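PDB 1J1I: meta cleavage compound hydrolase, which catalyses the hydrolytic cleavage of a carbon-carbon bond in the ring-opened carbazole intermediate HOPDA, yielding anthranilate. Local coordinates for residues A133-E145 with V236-I248. Residues are numbered along the deposited sequence; the frame is centred on the assembly and turned at random.
Sequences ALVLMGSAGLVVE and VPVETAYKFLDLI
Leu142 lays its CD1 methyl over one face of the Phe244 ring. This CH-pi contact puts CD1 3.6 Å from the ring centroid and only 2° off the ring normal. Leu142 CG stands anti to its own carbonyl carbon, beside the backbone N (chi1 -84°). Leu142 CD1 also meets Thr240 CG2 at 3.8 Å, while Leu142 CD2 lies 4.0 Å from Lys243 CD, along the extended aliphatic chain. At the edge of the Phe244 ring, Ser139 O approaches CE1 at 3.8 Å. Leu136 CD1 and Ile248 CD1 meet tip to tip at 3.9 Å. With an alanine in place of Phe244, Leu142 CD1 would lose the aromatic face it rests on, and a gap is likely to open there. Further out, Ser139 OG donates a hydrogen bond to Ala140 O at 2.8 Å, on a lone pair in the carbonyl plane. Ile218 and Leu121 also pack on Phe244. Val236 CG2 lies 3.5 Å from Gly138 O, and the Val236 side chain touches His261, a probable active-site residue. The contact joins helix 238-247 to the end of strand 131-137 and the loop after it, in the alpha/beta hydrolase fold. No hydrogen bond links the segments, so their cohesion is mainly apolar.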
loop_
_atom_site.group_PDB
_atom_site.type_symbol
_atom_site.label_atom_id
_atom_site.label_comp_id
_atom_site.label_asym_id
_atom_site.label_seq_id
_atom_site.Cartn_x
_atom_site.Cartn_y
_atom_site.Cartn_z
ATOM N N ALA A 133 15.996 4.916 -0.727
ATOM C CA ALA A 133 14.625 4.524 -1.072
ATOM C C ALA A 133 13.984 5.588 -1.946
ATOM O O ALA A 133 14.367 6.760 -1.891
ATOM C CB ALA A 133 13.793 4.325 0.196
ATOM N N LEU A 134 13.001 5.174 -2.740
ATOM C CA LEU A 134 12.297 6.069 -3.652
ATOM C C LEU A 134 10.779 5.915 -3.562
ATOM O O LEU A 134 10.262 4.801 -3.522
ATOM C CB LEU A 134 12.725 5.783 -5.092
ATOM C CG LEU A 134 11.998 6.535 -6.212
ATOM C CD1 LEU A 134 12.378 8.010 -6.184
ATOM C CD2 LEU A 134 12.367 5.920 -7.555
ATOM N N VAL A 135 10.072 7.036 -3.537
ATOM C CA VAL A 135 8.610 7.019 -3.487
ATOM C C VAL A 135 8.109 7.784 -4.701
ATOM O O VAL A 135 8.396 8.966 -4.852
ATOM C CB VAL A 135 8.075 7.698 -2.207
ATOM C CG1 VAL A 135 6.540 7.738 -2.234
ATOM C CG2 VAL A 135 8.569 6.942 -0.977
ATOM N N LEU A 136 7.388 7.095 -5.578
ATOM C CA LEU A 136 6.854 7.712 -6.779
ATOM C C LEU A 136 5.358 7.880 -6.553
ATOM O O LEU A 136 4.633 6.907 -6.362
ATOM C CB LEU A 136 7.123 6.820 -7.989
ATOM C CG LEU A 136 8.605 6.523 -8.236
ATOM C CD1 LEU A 136 8.727 5.435 -9.290
ATOM C CD2 LEU A 136 9.333 7.800 -8.673
ATOM N N MET A 137 4.908 9.126 -6.569
ATOM C CA MET A 137 3.508 9.430 -6.309
ATOM C C MET A 137 2.896 10.117 -7.520
ATOM O O MET A 137 3.195 11.282 -7.792
ATOM C CB MET A 137 3.432 10.336 -5.077
ATOM C CG MET A 137 2.042 10.593 -4.540
ATOM S SD MET A 137 1.817 12.320 -4.105
ATOM C CE MET A 137 3.323 12.681 -3.150
ATOM N N GLY A 138 2.037 9.398 -8.240
ATOM C CA GLY A 138 1.418 9.963 -9.428
ATOM C C GLY A 138 2.541 10.473 -10.306
ATOM O O GLY A 138 2.392 11.440 -11.061
ATOM N N SER A 139 3.677 9.793 -10.201
ATOM C CA SER A 139 4.883 10.157 -10.928
ATOM C C SER A 139 4.839 10.112 -12.444
ATOM O O SER A 139 4.275 9.201 -13.050
ATOM C CB SER A 139 6.053 9.288 -10.465
ATOM O OG SER A 139 7.226 9.597 -11.201
ATOM N N ALA A 140 5.461 11.117 -13.048
ATOM C CA ALA A 140 5.574 11.197 -14.486
ATOM C C ALA A 140 6.701 10.219 -14.841
ATOM O O ALA A 140 7.424 9.754 -13.954
ATOM C CB ALA A 140 5.952 12.616 -14.896
ATOM N N GLY A 141 6.849 9.901 -16.123
ATOM C CA GLY A 141 7.904 8.993 -16.536
ATOM C C GLY A 141 7.443 7.974 -17.554
ATOM O O GLY A 141 8.211 7.543 -18.419
ATOM N N LEU A 142 6.181 7.578 -17.445
ATOM C CA LEU A 142 5.622 6.616 -18.374
ATOM C C LEU A 142 4.581 7.285 -19.252
ATOM O O LEU A 142 3.751 8.055 -18.775
ATOM C CB LEU A 142 4.968 5.439 -17.633
ATOM C CG LEU A 142 5.885 4.297 -17.182
ATOM C CD1 LEU A 142 5.128 3.307 -16.295
ATOM C CD2 LEU A 142 6.428 3.603 -18.415
ATOM N N VAL A 143 4.650 6.965 -20.536
ATOM C CA VAL A 143 3.718 7.489 -21.503
ATOM C C VAL A 143 2.407 6.734 -21.459
ATOM O O VAL A 143 1.417 7.194 -22.032
ATOM C CB VAL A 143 4.245 7.354 -22.959
ATOM C CG1 VAL A 143 3.213 7.919 -23.954
ATOM C CG2 VAL A 143 5.574 8.033 -23.142
ATOM N N VAL A 144 2.405 5.582 -20.787
ATOM C CA VAL A 144 1.205 4.721 -20.727
ATOM C C VAL A 144 -0.081 5.221 -21.389
ATOM O O VAL A 144 -0.867 6.026 -20.842
ATOM C CB VAL A 144 0.857 4.318 -19.314
ATOM C CG1 VAL A 144 -0.037 5.373 -18.640
ATOM C CG2 VAL A 144 0.165 2.951 -19.401
ATOM N N GLU A 145 -0.275 4.643 -22.562
ATOM C CA GLU A 145 -1.329 4.902 -23.509
ATOM C C GLU A 145 -0.264 4.843 -24.603
ATOM O O GLU A 145 0.921 4.880 -24.170
ATOM C CB GLU A 145 -1.877 6.354 -23.370
ATOM C CG GLU A 145 -3.315 6.516 -22.809
ATOM C CD GLU A 145 -3.622 7.951 -22.329
ATOM O OE1 GLU A 145 -3.278 8.959 -23.017
ATOM O OE2 GLU A 145 -4.244 8.073 -21.248
ATOM N N VAL A 236 -2.243 10.858 -14.561
ATOM C CA VAL A 236 -1.538 9.581 -14.621
ATOM C C VAL A 236 -2.527 8.480 -14.255
ATOM O O VAL A 236 -2.849 8.290 -13.083
ATOM C CB VAL A 236 -0.355 9.539 -13.629
ATOM C CG1 VAL A 236 0.260 8.141 -13.604
ATOM C CG2 VAL A 236 0.686 10.569 -14.022
ATOM N N PRO A 237 -3.021 7.736 -15.258
ATOM C CA PRO A 237 -3.982 6.648 -15.039
ATOM C C PRO A 237 -3.462 5.624 -14.035
ATOM O O PRO A 237 -2.253 5.430 -13.913
ATOM C CB PRO A 237 -4.150 6.044 -16.432
ATOM C CG PRO A 237 -3.859 7.204 -17.347
ATOM C CD PRO A 237 -2.668 7.841 -16.684
ATOM N N VAL A 238 -4.376 4.963 -13.329
ATOM C CA VAL A 238 -3.977 3.966 -12.342
ATOM C C VAL A 238 -3.201 2.819 -12.991
ATOM O O VAL A 238 -2.325 2.222 -12.361
ATOM C CB VAL A 238 -5.207 3.402 -11.574
ATOM C CG1 VAL A 238 -6.120 2.641 -12.516
ATOM C CG2 VAL A 238 -4.743 2.509 -10.442
ATOM N N GLU A 239 -3.509 2.517 -14.251
ATOM C CA GLU A 239 -2.812 1.446 -14.959
ATOM C C GLU A 239 -1.303 1.718 -14.988
ATOM O O GLU A 239 -0.498 0.788 -15.050
ATOM C CB GLU A 239 -3.327 1.318 -16.397
ATOM C CG GLU A 239 -4.776 0.866 -16.539
ATOM C CD GLU A 239 -5.767 1.861 -15.962
ATOM O OE1 GLU A 239 -5.609 3.075 -16.215
ATOM O OE2 GLU A 239 -6.707 1.429 -15.264
ATOM N N THR A 240 -0.930 2.996 -14.947
ATOM C CA THR A 240 0.482 3.399 -14.964
ATOM C C THR A 240 1.224 2.823 -13.770
ATOM O O THR A 240 2.390 2.443 -13.876
ATOM C CB THR A 240 0.658 4.929 -14.882
ATOM O OG1 THR A 240 -0.185 5.568 -15.845
ATOM C CG2 THR A 240 2.117 5.307 -15.158
ATOM N N ALA A 241 0.553 2.797 -12.621
ATOM C CA ALA A 241 1.150 2.261 -11.406
ATOM C C ALA A 241 1.429 0.778 -11.611
ATOM O O ALA A 241 2.492 0.270 -11.241
ATOM C CB ALA A 241 0.204 2.462 -10.221
ATOM N N TYR A 242 0.467 0.084 -12.211
ATOM C CA TYR A 242 0.612 -1.342 -12.451
ATOM C C TYR A 242 1.814 -1.588 -13.360
ATOM O O TYR A 242 2.528 -2.579 -13.197
ATOM C CB TYR A 242 -0.675 -1.908 -13.071
ATOM C CG TYR A 242 -1.917 -1.682 -12.216
ATOM C CD1 TYR A 242 -3.193 -1.743 -12.775
ATOM C CD2 TYR A 242 -1.812 -1.386 -10.855
ATOM C CE1 TYR A 242 -4.336 -1.508 -12.001
ATOM C CE2 TYR A 242 -2.949 -1.150 -10.071
ATOM C CZ TYR A 242 -4.206 -1.213 -10.655
ATOM O OH TYR A 242 -5.334 -0.978 -9.892
ATOM N N LYS A 243 2.048 -0.684 -14.309
ATOM C CA LYS A 243 3.191 -0.844 -15.199
ATOM C C LYS A 243 4.491 -0.582 -14.431
ATOM O O LYS A 243 5.478 -1.289 -14.625
ATOM C CB LYS A 243 3.080 0.089 -16.407
ATOM C CG LYS A 243 4.100 -0.220 -17.494
ATOM C CD LYS A 243 3.859 0.617 -18.747
ATOM C CE LYS A 243 4.777 0.186 -19.885
ATOM N NZ LYS A 243 4.523 0.970 -21.128
ATOM N N PHE A 244 4.498 0.430 -13.564
ATOM C CA PHE A 244 5.688 0.724 -12.758
ATOM C C PHE A 244 6.007 -0.498 -11.899
ATOM O O PHE A 244 7.168 -0.876 -11.736
ATOM C CB PHE A 244 5.455 1.913 -11.818
ATOM C CG PHE A 244 5.730 3.257 -12.434
ATOM C CD1 PHE A 244 4.733 4.221 -12.490
ATOM C CD2 PHE A 244 6.993 3.572 -12.928
ATOM C CE1 PHE A 244 4.984 5.486 -13.031
ATOM C CE2 PHE A 244 7.257 4.833 -13.471
ATOM C CZ PHE A 244 6.250 5.790 -13.523
ATOM N N LEU A 245 4.965 -1.109 -11.342
ATOM C CA LEU A 245 5.126 -2.280 -10.484
ATOM C C LEU A 245 5.711 -3.471 -11.235
ATOM O O LEU A 245 6.415 -4.293 -10.657
ATOM C CB LEU A 245 3.777 -2.646 -9.843
ATOM C CG LEU A 245 3.288 -1.643 -8.787
ATOM C CD1 LEU A 245 1.887 -2.016 -8.311
ATOM C CD2 LEU A 245 4.253 -1.627 -7.608
ATOM N N ASP A 246 5.424 -3.550 -12.529
ATOM C CA ASP A 246 5.935 -4.624 -13.367
ATOM C C ASP A 246 7.406 -4.366 -13.732
ATOM O O ASP A 246 8.225 -5.286 -13.768
ATOM C CB ASP A 246 5.094 -4.712 -14.641
ATOM C CG ASP A 246 5.522 -5.843 -15.546
ATOM O OD1 ASP A 246 5.424 -7.015 -15.124
ATOM O OD2 ASP A 246 5.961 -5.556 -16.679
ATOM N N LEU A 247 7.734 -3.102 -13.977
ATOM C CA LEU A 247 9.086 -2.708 -14.371
ATOM C C LEU A 247 10.123 -2.612 -13.258
ATOM O O LEU A 247 11.269 -3.023 -13.438
ATOM C CB LEU A 247 9.025 -1.370 -15.106
ATOM C CG LEU A 247 8.201 -1.371 -16.393
ATOM C CD1 LEU A 247 7.996 0.057 -16.862
ATOM C CD2 LEU A 247 8.907 -2.209 -17.454
ATOM N N ILE A 248 9.732 -2.056 -12.116
ATOM C CA ILE A 248 10.659 -1.899 -11.000
ATOM C C ILE A 248 10.643 -3.152 -10.112
ATOM O O ILE A 248 9.663 -3.439 -9.422
ATOM C CB ILE A 248 10.299 -0.630 -10.197
ATOM C CG1 ILE A 248 10.282 0.572 -11.149
ATOM C CG2 ILE A 248 11.320 -0.393 -9.080
ATOM C CD1 ILE A 248 9.836 1.880 -10.514
#